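PDB 5LKW: putative OmpA family lipoprotein from Burkholderia cenocepacia, which probably anchors the outer membrane to peptidoglycan as part of the Tol-Pal system, its periplasmic OmpA-like domain binding diaminopimelic acid. Local coordinates for residues A[16-21]-A[33-38]; A[50-55]-A[71-76]; A[56-61]-A[108-113]. All blocks are in the same frame, centred on the assembly; numbering follows the deposited sequence.

The three contacts run from the hydrophobic interior of one OmpA-like domain to its ligand pocket. Interaction 2 is the buried one: strand 50-55 lies on helix 62-82 through small and aliphatic side chains, and the end of this contact nearest the pocket is finished by an arginine that binds the ligand carboxylate. Interaction 1 packs helix 32-44 against edge strand 17-19 of the same sheet; it is partly buried, held by van der Waals packing without a hydrogen bond between the segments, and M35 SD lies 4.1 Å from V76 CG1 of interaction 2. Interaction 3, whose centre lies about 15 Å from the centre of the chain, joins a loop and a short helix through charge, stacking and hydrogen bonds. Interactions 2 and 3 both touch diaminopimelic acid.

Interaction 1. Residues A[16-21]-A[33-38]; sequences RSIYFD and PLMQQH
I18 and M35 make the main apolar contact between strand 17-19 and helix 32-44, with I18 CD1 3.9 Å from M35 CE. Methionine suits this place because its flexible thioether can fold: bends at chi2 (-57°) and chi3 (80°) carry the terminal methyl toward the strand, although CB does not point there. L34 CD2 makes a looser apolar touch on I18 CD1 at 4.5 Å and a van der Waals contact with the strand backbone, 4.1 Å from S17 O. The beta-branched I18 suits a strand and turns its CB toward the helix, while S17 turns the other way and its hydroxyl bonds to D117 on strand 115-120.

The polar residues meet by packing, since no hydrogen bond joins the two segments. R16 crosses H38 at about a right angle, and its aliphatic CG is 3.8 Å from H38 NE2. The guanidinium bonds to the carbonyl oxygens of L6 and L13, and H38 NE2 bonds weakly to the same L13 O. Within its own helix, H38 ND1 donates to L34 O at 3.3 Å, in the plane of the ring, while H38 N reaches that oxygen from the opposite face of the carbonyl.

M35 also touches A79 and M80 of helix 62-82, and H38 touches M80. Such packing of a helix on the edge strand of a mixed sheet belongs to the alpha/beta sandwich of the OmpA-like domain.

Interaction 2. Residues A[50-55]-A[71-76]; sequences VLIQGN and KRAEAV. With API (2,6-diaminopimelic acid), chain C.
R72 sets its CG anti to the carbonyl carbon (chi1 -66°) and stays extended from CG to NE, which carries the guanidinium from helix 62-82 to N55, beside the ligand pocket, where N55 O meets it. I52 places CG2 anti to its backbone N, against A73 and V76. Strand 50-55 and the helix are the first two elements of a beta-alpha-beta unit completed by strand 90-96, and they run roughly antiparallel, at 140°.

The axes approach to 6.5 Å, a closeness explained by small residues. Glycine, having no side chain, lets the backbones come this close at G54, whose CA lies 4.6 Å from the CA of A73. The single methyl of A73 rests on the strand backbone, its CB 3.3 Å from I52 O. Farther along, the branched I52 packs on the helix backbone, CG2 lying 3.3 Å from A73 O, and also meets A73 CB and, at 3.9 Å, V76 CB in a buried apolar patch.

Near the pocket the chemistry becomes polar. Arginine suits this place because one flat group offers several N-H bonds in its plane. NH1 donates to N55 O at 3.1 Å, on an in-plane lone pair of the carbonyl, and NE is held by S24 O. The backbone carbonyls thus orient a buried cation toward the carboxylate of diaminopimelic acid, whose negative charge would favour it. Two bonds grip that carboxylate: R72 NH1 to API O at 3.0 Å and R72 NH2 to API OXT at 2.6 Å.

Interaction 3. Residues A[56-61]-A[108-113]; sequences TDERGT and ASWAQN. With API (2,6-diaminopimelic acid), chain C.
A polar, stacked contact joins D57, E58 and R59, in the loop between strand 50-55 and helix 62-82, to W110 and N113 of the short helix 107-113. In this OmpA-like domain T56, D57 and R59 line the diaminopimelic acid pocket, and W110 backs D57 and R59 from the second shell. W110 buries the most surface here. The guanidinium of R59 lies flat on the indole in a cation-pi stack, centres 4.5 Å apart and planes 14° from parallel, its centre over CE3. R59 CD adds a CH-pi contact over the six-membered ring. Tryptophan suits the place because it offers a broad face to the arginine and an N-H at its edge: NE1 donates to E58 OE1 at 2.8 Å in an almost straight bond, 177°. That carboxylate oxygen also accepts from H105.

D57 sits between the helix and the ligand, its CG 3.7 Å from W110 CB and 3.6 Å from API N. R59 grips the carboxylate side-on, NE to OD1 and NH2 to OD2 (2.9 Å, a salt bridge); both oxygens lie close to the guanidinium plane but are met from above the carboxylate plane. R59 N also donates to D57 OD1, closing an Asx turn, and R114 supplies a second positive partner at OD2.

N113 packs its CB against T56 O; its ND2 donates to A102 O and to a water that also accepts, weakly, from E58 N. The loop so shaped holds the ligand amine, whose N donates to D57 OD1 and R59 O, both at 2.9 Å, while D57 N donates to API O.

Interaction 1. Residues A[16-21]-A[33-38]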
loop_
_atom_site.group_PDB
_atom_site.type_symbol
_atom_site.label_atom_id
_atom_site.label_comp_id
_atom_site.label_asym_id
_atom_site.label_seq_id
_atom_site.Cartn_x
_atom_site.Cartn_y
_atom_site.Cartn_z
ATOM N N ARG A 16 4.424 6.919 1.239
ATOM C CA ARG A 16 4.305 5.469 1.356
ATOM C C ARG A 16 2.887 4.906 1.410
ATOM O O ARG A 16 2.702 3.731 1.710
ATOM C CB ARG A 16 5.152 4.964 2.547
ATOM C CG ARG A 16 6.590 4.973 2.140
ATOM C CD ARG A 16 7.608 4.607 3.193
ATOM N NE ARG A 16 8.845 5.403 2.974
ATOM C CZ ARG A 16 9.932 5.322 3.745
ATOM N NH1 ARG A 16 9.958 4.476 4.761
ATOM N NH2 ARG A 16 10.995 6.095 3.512
ATOM N N SER A 17 1.883 5.717 1.099
ATOM C CA SER A 17 0.521 5.222 1.136
ATOM C C SER A 17 -0.131 5.404 -0.255
ATOM O O SER A 17 0.081 6.440 -0.902
ATOM C CB SER A 17 -0.252 6.012 2.187
ATOM O OG SER A 17 0.154 5.712 3.519
ATOM N N ILE A 18 -0.926 4.422 -0.681
ATOM C CA ILE A 18 -1.751 4.463 -1.893
ATOM C C ILE A 18 -3.196 4.414 -1.377
ATOM O O ILE A 18 -3.538 3.556 -0.619
ATOM C CB ILE A 18 -1.491 3.246 -2.851
ATOM C CG1 ILE A 18 -0.091 3.276 -3.450
ATOM C CG2 ILE A 18 -2.472 3.231 -4.004
ATOM C CD1 ILE A 18 1.004 3.087 -2.446
ATOM N N TYR A 19 -4.030 5.342 -1.813
ATOM C CA TYR A 19 -5.454 5.369 -1.460
ATOM C C TYR A 19 -6.396 4.905 -2.565
ATOM O O TYR A 19 -6.081 5.008 -3.772
ATOM C CB TYR A 19 -5.815 6.792 -1.101
ATOM C CG TYR A 19 -5.073 7.255 0.133
ATOM C CD1 TYR A 19 -5.669 7.146 1.434
ATOM C CD2 TYR A 19 -3.785 7.771 0.013
ATOM C CE1 TYR A 19 -5.020 7.644 2.578
ATOM C CE2 TYR A 19 -3.101 8.285 1.156
ATOM C CZ TYR A 19 -3.728 8.226 2.426
ATOM O OH TYR A 19 -3.004 8.709 3.526
ATOM N N PHE A 20 -7.540 4.370 -2.145
ATOM C CA PHE A 20 -8.461 3.700 -3.034
ATOM C C PHE A 20 -9.894 4.281 -2.936
ATOM O O PHE A 20 -10.330 4.765 -1.884
ATOM C CB PHE A 20 -8.502 2.169 -2.711
ATOM C CG PHE A 20 -7.197 1.458 -2.960
ATOM C CD1 PHE A 20 -6.935 0.813 -4.185
ATOM C CD2 PHE A 20 -6.225 1.424 -1.945
ATOM C CE1 PHE A 20 -5.640 0.127 -4.395
ATOM C CE2 PHE A 20 -5.031 0.791 -2.113
ATOM C CZ PHE A 20 -4.698 0.175 -3.366
ATOM N N ASP A 21 -10.641 4.180 -4.029
ATOM C CA ASP A 21 -12.056 4.490 -4.005
ATOM C C ASP A 21 -12.866 3.436 -3.243
ATOM O O ASP A 21 -12.403 2.320 -2.973
ATOM C CB ASP A 21 -12.591 4.603 -5.430
ATOM C CG ASP A 21 -12.137 5.854 -6.085
ATOM O OD1 ASP A 21 -11.533 6.707 -5.383
ATOM O OD2 ASP A 21 -12.398 5.961 -7.279
ATOM N N PRO A 33 4.117 7.243 -11.084
ATOM C CA PRO A 33 5.473 7.694 -10.709
ATOM C C PRO A 33 5.938 7.278 -9.304
ATOM O O PRO A 33 7.124 6.947 -9.108
ATOM C CB PRO A 33 5.394 9.230 -10.849
ATOM C CG PRO A 33 4.219 9.478 -11.742
ATOM C CD PRO A 33 3.240 8.370 -11.451
ATOM N N LEU A 34 5.011 7.255 -8.341
ATOM C CA LEU A 34 5.323 6.725 -7.012
ATOM C C LEU A 34 5.729 5.230 -7.031
ATOM O O LEU A 34 6.719 4.839 -6.384
ATOM C CB LEU A 34 4.161 7.002 -6.047
ATOM C CG LEU A 34 4.295 6.586 -4.577
ATOM C CD1 LEU A 34 5.496 7.325 -3.926
ATOM C CD2 LEU A 34 2.961 6.883 -3.852
ATOM N N MET A 35 5.003 4.416 -7.797
ATOM C CA MET A 35 5.341 2.993 -7.964
ATOM C C MET A 35 6.763 2.853 -8.593
ATOM O O MET A 35 7.550 1.961 -8.224
ATOM C CB MET A 35 4.315 2.277 -8.877
ATOM C CG MET A 35 2.829 2.054 -8.343
ATOM S SD MET A 35 2.759 1.144 -6.801
ATOM C CE MET A 35 3.149 2.460 -5.612
ATOM N N GLN A 36 7.057 3.739 -9.545
ATOM C CA GLN A 36 8.329 3.763 -10.262
ATOM C C GLN A 36 9.467 4.136 -9.336
ATOM O O GLN A 36 10.535 3.501 -9.350
ATOM C CB GLN A 36 8.220 4.715 -11.458
ATOM C CG GLN A 36 7.083 4.240 -12.356
ATOM C CD GLN A 36 7.033 4.843 -13.734
ATOM O OE1 GLN A 36 6.408 5.903 -13.933
ATOM N NE2 GLN A 36 7.619 4.135 -14.724
ATOM N N GLN A 37 9.229 5.151 -8.506
ATOM C CA GLN A 37 10.215 5.515 -7.526
ATOM C C GLN A 37 10.517 4.364 -6.587
ATOM O O GLN A 37 11.691 3.961 -6.439
ATOM C CB GLN A 37 9.805 6.774 -6.772
ATOM C CG GLN A 37 10.422 8.032 -7.368
ATOM C CD GLN A 37 9.410 9.141 -7.617
ATOM O OE1 GLN A 37 8.200 8.969 -7.413
ATOM N NE2 GLN A 37 9.904 10.296 -8.075
ATOM N N HIS A 38 9.479 3.826 -5.959
ATOM C CA HIS A 38 9.706 2.684 -5.072
ATOM C C HIS A 38 10.352 1.479 -5.748
ATOM O O HIS A 38 11.275 0.906 -5.173
ATOM C CB HIS A 38 8.476 2.332 -4.242
ATOM C CG HIS A 38 8.261 3.285 -3.104
ATOM N ND1 HIS A 38 7.501 4.433 -3.225
ATOM C CD2 HIS A 38 8.767 3.297 -1.845
ATOM C CE1 HIS A 38 7.512 5.085 -2.075
ATOM N NE2 HIS A 38 8.283 4.425 -1.227
#

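Interaction 2. Residues A[50-55]-A[71-76]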
loop_
_atom_site.group_PDB
_atom_site.type_symbol
_atom_site.label_atom_id
_atom_site.label_comp_id
_atom_site.label_asym_id
_atom_site.label_seq_id
_atom_site.Cartn_x
_atom_site.Cartn_y
_atom_site.Cartn_z
ATOM N N VAL A 50 9.986 -5.076 1.651
ATOM C CA VAL A 50 8.881 -4.161 1.929
ATOM C C VAL A 50 7.670 -5.032 2.227
ATOM O O VAL A 50 7.400 -6.008 1.539
ATOM C CB VAL A 50 8.618 -3.172 0.737
ATOM C CG1 VAL A 50 8.166 -3.904 -0.528
ATOM C CG2 VAL A 50 7.616 -2.099 1.098
ATOM N N LEU A 51 6.962 -4.675 3.288
ATOM C CA LEU A 51 5.700 -5.288 3.586
ATOM C C LEU A 51 4.623 -4.367 3.059
ATOM O O LEU A 51 4.586 -3.202 3.421
ATOM C CB LEU A 51 5.549 -5.418 5.095
ATOM C CG LEU A 51 4.327 -6.140 5.593
ATOM C CD1 LEU A 51 4.403 -7.660 5.331
ATOM C CD2 LEU A 51 4.213 -5.827 7.120
ATOM N N ILE A 52 3.717 -4.892 2.246
ATOM C CA ILE A 52 2.656 -4.050 1.688
ATOM C C ILE A 52 1.369 -4.447 2.401
ATOM O O ILE A 52 0.880 -5.533 2.196
ATOM C CB ILE A 52 2.493 -4.265 0.137
ATOM C CG1 ILE A 52 3.760 -3.843 -0.656
ATOM C CG2 ILE A 52 1.260 -3.503 -0.435
ATOM C CD1 ILE A 52 3.807 -4.649 -1.964
ATOM N N GLN A 53 0.840 -3.552 3.239
ATOM C CA GLN A 53 -0.346 -3.765 4.088
ATOM C C GLN A 53 -1.580 -3.021 3.515
ATOM O O GLN A 53 -1.589 -1.776 3.438
ATOM C CB GLN A 53 -0.111 -3.193 5.483
ATOM C CG GLN A 53 1.151 -3.633 6.200
ATOM C CD GLN A 53 1.115 -3.223 7.652
ATOM O OE1 GLN A 53 1.031 -2.038 7.970
ATOM N NE2 GLN A 53 1.167 -4.202 8.543
ATOM N N GLY A 54 -2.589 -3.795 3.127
ATOM C CA GLY A 54 -3.903 -3.308 2.709
ATOM C C GLY A 54 -4.872 -3.132 3.885
ATOM O O GLY A 54 -4.958 -3.987 4.766
ATOM N N ASN A 55 -5.574 -2.016 3.868
ATOM C CA ASN A 55 -6.500 -1.562 4.919
ATOM C C ASN A 55 -7.799 -1.170 4.177
ATOM O O ASN A 55 -7.787 -0.915 2.958
ATOM C CB ASN A 55 -5.938 -0.368 5.731
ATOM C CG ASN A 55 -4.607 -0.687 6.465
ATOM O OD1 ASN A 55 -4.635 -1.079 7.612
ATOM N ND2 ASN A 55 -3.462 -0.548 5.778
ATOM N N LYS A 71 -6.644 -7.631 -1.653
ATOM C CA LYS A 71 -6.632 -7.269 -3.060
ATOM C C LYS A 71 -5.934 -5.921 -3.293
ATOM O O LYS A 71 -5.158 -5.746 -4.251
ATOM C CB LYS A 71 -8.063 -7.288 -3.599
ATOM C CG LYS A 71 -8.522 -8.698 -4.121
ATOM C CD LYS A 71 -9.991 -8.667 -4.517
ATOM C CE LYS A 71 -10.353 -9.762 -5.589
ATOM N NZ LYS A 71 -9.708 -11.052 -5.170
ATOM N N ARG A 72 -6.171 -4.974 -2.393
ATOM C CA ARG A 72 -5.388 -3.695 -2.351
ATOM C C ARG A 72 -3.857 -3.933 -2.204
ATOM O O ARG A 72 -3.042 -3.350 -2.920
ATOM C CB ARG A 72 -5.932 -2.820 -1.210
ATOM C CG ARG A 72 -7.372 -2.343 -1.470
ATOM C CD ARG A 72 -7.940 -1.381 -0.433
ATOM N NE ARG A 72 -9.162 -0.749 -0.960
ATOM C CZ ARG A 72 -10.202 -0.325 -0.229
ATOM N NH1 ARG A 72 -10.226 -0.401 1.109
ATOM N NH2 ARG A 72 -11.230 0.207 -0.843
ATOM N N ALA A 73 -3.447 -4.812 -1.308
ATOM C CA ALA A 73 -1.994 -4.987 -1.135
ATOM C C ALA A 73 -1.381 -5.625 -2.420
ATOM O O ALA A 73 -0.234 -5.280 -2.839
ATOM C CB ALA A 73 -1.686 -5.779 0.149
ATOM N N GLU A 74 -2.179 -6.462 -3.071
ATOM C CA GLU A 74 -1.778 -7.267 -4.234
ATOM C C GLU A 74 -1.722 -6.407 -5.470
ATOM O O GLU A 74 -0.747 -6.498 -6.242
ATOM C CB GLU A 74 -2.688 -8.490 -4.431
ATOM C CG GLU A 74 -2.426 -9.586 -3.373
ATOM C CD GLU A 74 -3.330 -10.830 -3.486
ATOM O OE1 GLU A 74 -4.395 -10.782 -4.173
ATOM O OE2 GLU A 74 -2.968 -11.840 -2.829
ATOM N N ALA A 75 -2.739 -5.537 -5.627
ATOM C CA ALA A 75 -2.711 -4.463 -6.611
ATOM C C ALA A 75 -1.406 -3.609 -6.585
ATOM O O ALA A 75 -0.844 -3.294 -7.630
ATOM C CB ALA A 75 -3.991 -3.598 -6.497
ATOM N N VAL A 76 -0.908 -3.246 -5.399
ATOM C CA VAL A 76 0.332 -2.468 -5.262
ATOM C C VAL A 76 1.584 -3.343 -5.596
ATOM O O VAL A 76 2.476 -2.918 -6.333
ATOM C CB VAL A 76 0.455 -1.873 -3.837
ATOM C CG1 VAL A 76 1.823 -1.215 -3.630
ATOM C CG2 VAL A 76 -0.740 -0.882 -3.505
HETATM C C API C . -13.806 -0.105 1.454
HETATM C CA API C . -15.103 -0.742 1.889
HETATM C C3 API C . -16.400 0.029 1.643
HETATM C C4 API C . -17.579 -0.823 2.156
HETATM C C5 API C . -18.733 -1.008 1.154
HETATM C C6 API C . -19.815 -2.005 1.611
HETATM O O API C . -12.923 -0.107 2.301
HETATM O OXT API C . -13.572 0.394 0.329
HETATM N N API C . -14.982 -0.926 3.334
#

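Interaction 3. Residues A[56-61]-A[108-113]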
loop_
_atom_site.group_PDB
_atom_site.type_symbol
_atom_site.label_atom_id
_atom_site.label_comp_id
_atom_site.label_asym_id
_atom_site.label_seq_id
_atom_site.Cartn_x
_atom_site.Cartn_y
_atom_site.Cartn_z
ATOM N N THR A 56 -8.920 -1.135 4.895
ATOM C CA THR A 56 -10.191 -0.819 4.291
ATOM C C THR A 56 -10.884 0.179 5.264
ATOM O O THR A 56 -10.478 0.319 6.421
ATOM C CB THR A 56 -11.096 -2.086 4.137
ATOM O OG1 THR A 56 -11.562 -2.492 5.447
ATOM C CG2 THR A 56 -10.375 -3.244 3.447
ATOM N N ASP A 57 -11.915 0.867 4.837
ATOM C CA ASP A 57 -12.750 1.509 5.888
ATOM C C ASP A 57 -13.686 0.461 6.601
ATOM O O ASP A 57 -13.646 -0.719 6.282
ATOM C CB ASP A 57 -13.473 2.780 5.411
ATOM C CG ASP A 57 -14.533 2.487 4.348
ATOM O OD1 ASP A 57 -15.428 1.660 4.622
ATOM O OD2 ASP A 57 -14.492 3.085 3.242
ATOM N N GLU A 58 -14.430 0.880 7.632
ATOM C CA GLU A 58 -15.066 -0.067 8.581
ATOM C C GLU A 58 -16.385 -0.665 8.031
ATOM O O GLU A 58 -17.001 -1.617 8.618
ATOM C CB GLU A 58 -15.290 0.622 9.933
ATOM C CG GLU A 58 -16.340 1.818 9.783
ATOM C CD GLU A 58 -16.318 2.815 10.955
ATOM O OE1 GLU A 58 -16.837 3.930 10.764
ATOM O OE2 GLU A 58 -15.832 2.499 12.064
ATOM N N ARG A 59 -16.828 -0.118 6.911
ATOM C CA ARG A 59 -18.105 -0.508 6.367
ATOM C C ARG A 59 -17.968 -1.901 5.778
ATOM O O ARG A 59 -17.041 -2.207 4.988
ATOM C CB ARG A 59 -18.582 0.461 5.298
ATOM C CG ARG A 59 -18.875 1.852 5.794
ATOM C CD ARG A 59 -19.197 2.716 4.565
ATOM N NE ARG A 59 -18.015 3.061 3.748
ATOM C CZ ARG A 59 -18.051 3.853 2.672
ATOM N NH1 ARG A 59 -19.224 4.397 2.269
ATOM N NH2 ARG A 59 -16.912 4.153 2.017
ATOM N N GLY A 60 -18.843 -2.775 6.239
ATOM C CA GLY A 60 -18.942 -4.075 5.608
ATOM C C GLY A 60 -18.323 -5.053 6.559
ATOM O O GLY A 60 -17.730 -4.693 7.587
ATOM N N THR A 61 -18.477 -6.306 6.185
ATOM C CA THR A 61 -18.132 -7.436 6.986
ATOM C C THR A 61 -16.666 -7.514 7.287
ATOM O O THR A 61 -15.824 -6.999 6.531
ATOM C CB THR A 61 -18.631 -8.682 6.216
ATOM O OG1 THR A 61 -19.929 -8.997 6.712
ATOM C CG2 THR A 61 -17.795 -9.810 6.401
ATOM N N ALA A 108 -14.518 11.411 5.557
ATOM C CA ALA A 108 -13.106 11.784 5.722
ATOM C C ALA A 108 -12.347 10.640 6.293
ATOM O O ALA A 108 -11.308 10.255 5.701
ATOM C CB ALA A 108 -12.984 13.012 6.648
ATOM N N SER A 109 -12.800 10.101 7.463
ATOM C CA SER A 109 -12.065 8.981 8.108
ATOM C C SER A 109 -12.057 7.748 7.236
ATOM O O SER A 109 -11.035 7.138 7.087
ATOM C CB SER A 109 -12.584 8.664 9.523
ATOM O OG SER A 109 -12.776 9.934 10.147
ATOM N N TRP A 110 -13.193 7.415 6.640
ATOM C CA TRP A 110 -13.232 6.231 5.804
ATOM C C TRP A 110 -12.206 6.297 4.664
ATOM O O TRP A 110 -11.576 5.279 4.344
ATOM C CB TRP A 110 -14.610 6.035 5.213
ATOM C CG TRP A 110 -15.676 5.752 6.308
ATOM C CD1 TRP A 110 -15.461 5.218 7.540
ATOM C CD2 TRP A 110 -17.091 6.040 6.244
ATOM N NE1 TRP A 110 -16.644 5.101 8.233
ATOM C CE2 TRP A 110 -17.661 5.610 7.477
ATOM C CE3 TRP A 110 -17.930 6.590 5.259
ATOM C CZ2 TRP A 110 -19.042 5.766 7.784
ATOM C CZ3 TRP A 110 -19.313 6.730 5.555
ATOM C CH2 TRP A 110 -19.850 6.288 6.797
ATOM N N ALA A 111 -12.104 7.473 4.029
ATOM C CA ALA A 111 -11.232 7.637 2.861
ATOM C C ALA A 111 -9.773 7.454 3.242
ATOM O O ALA A 111 -8.965 6.913 2.454
ATOM C CB ALA A 111 -11.476 9.006 2.155
ATOM N N GLN A 112 -9.438 7.901 4.451
ATOM C CA GLN A 112 -8.095 7.786 4.994
ATOM C C GLN A 112 -7.708 6.328 5.272
ATOM O O GLN A 112 -6.529 6.043 5.404
ATOM C CB GLN A 112 -8.045 8.575 6.293
ATOM C CG GLN A 112 -8.197 10.152 6.036
ATOM C CD GLN A 112 -8.208 10.982 7.318
ATOM O OE1 GLN A 112 -7.231 10.945 8.103
ATOM N NE2 GLN A 112 -9.337 11.714 7.569
ATOM N N ASN A 113 -8.713 5.449 5.452
ATOM C CA ASN A 113 -8.488 4.080 5.822
ATOM C C ASN A 113 -8.518 3.115 4.671
ATOM O O ASN A 113 -8.178 1.952 4.907
ATOM C CB ASN A 113 -9.430 3.570 6.960
ATOM C CG ASN A 113 -9.298 4.406 8.263
ATOM O OD1 ASN A 113 -8.241 4.983 8.564
ATOM N ND2 ASN A 113 -10.398 4.507 9.001
HETATM C C API C . -13.806 -0.105 1.454
HETATM C CA API C . -15.103 -0.742 1.889
HETATM C C3 API C . -16.400 0.029 1.643
HETATM C C4 API C . -17.579 -0.823 2.156
HETATM C C5 API C . -18.733 -1.008 1.154
HETATM C C6 API C . -19.815 -2.005 1.611
HETATM O O API C . -12.923 -0.107 2.301
HETATM O OXT API C . -13.572 0.394 0.329
HETATM N N API C . -14.982 -0.926 3.334
HETATM O O HOH W 1 -13.050 3.393 9.009
#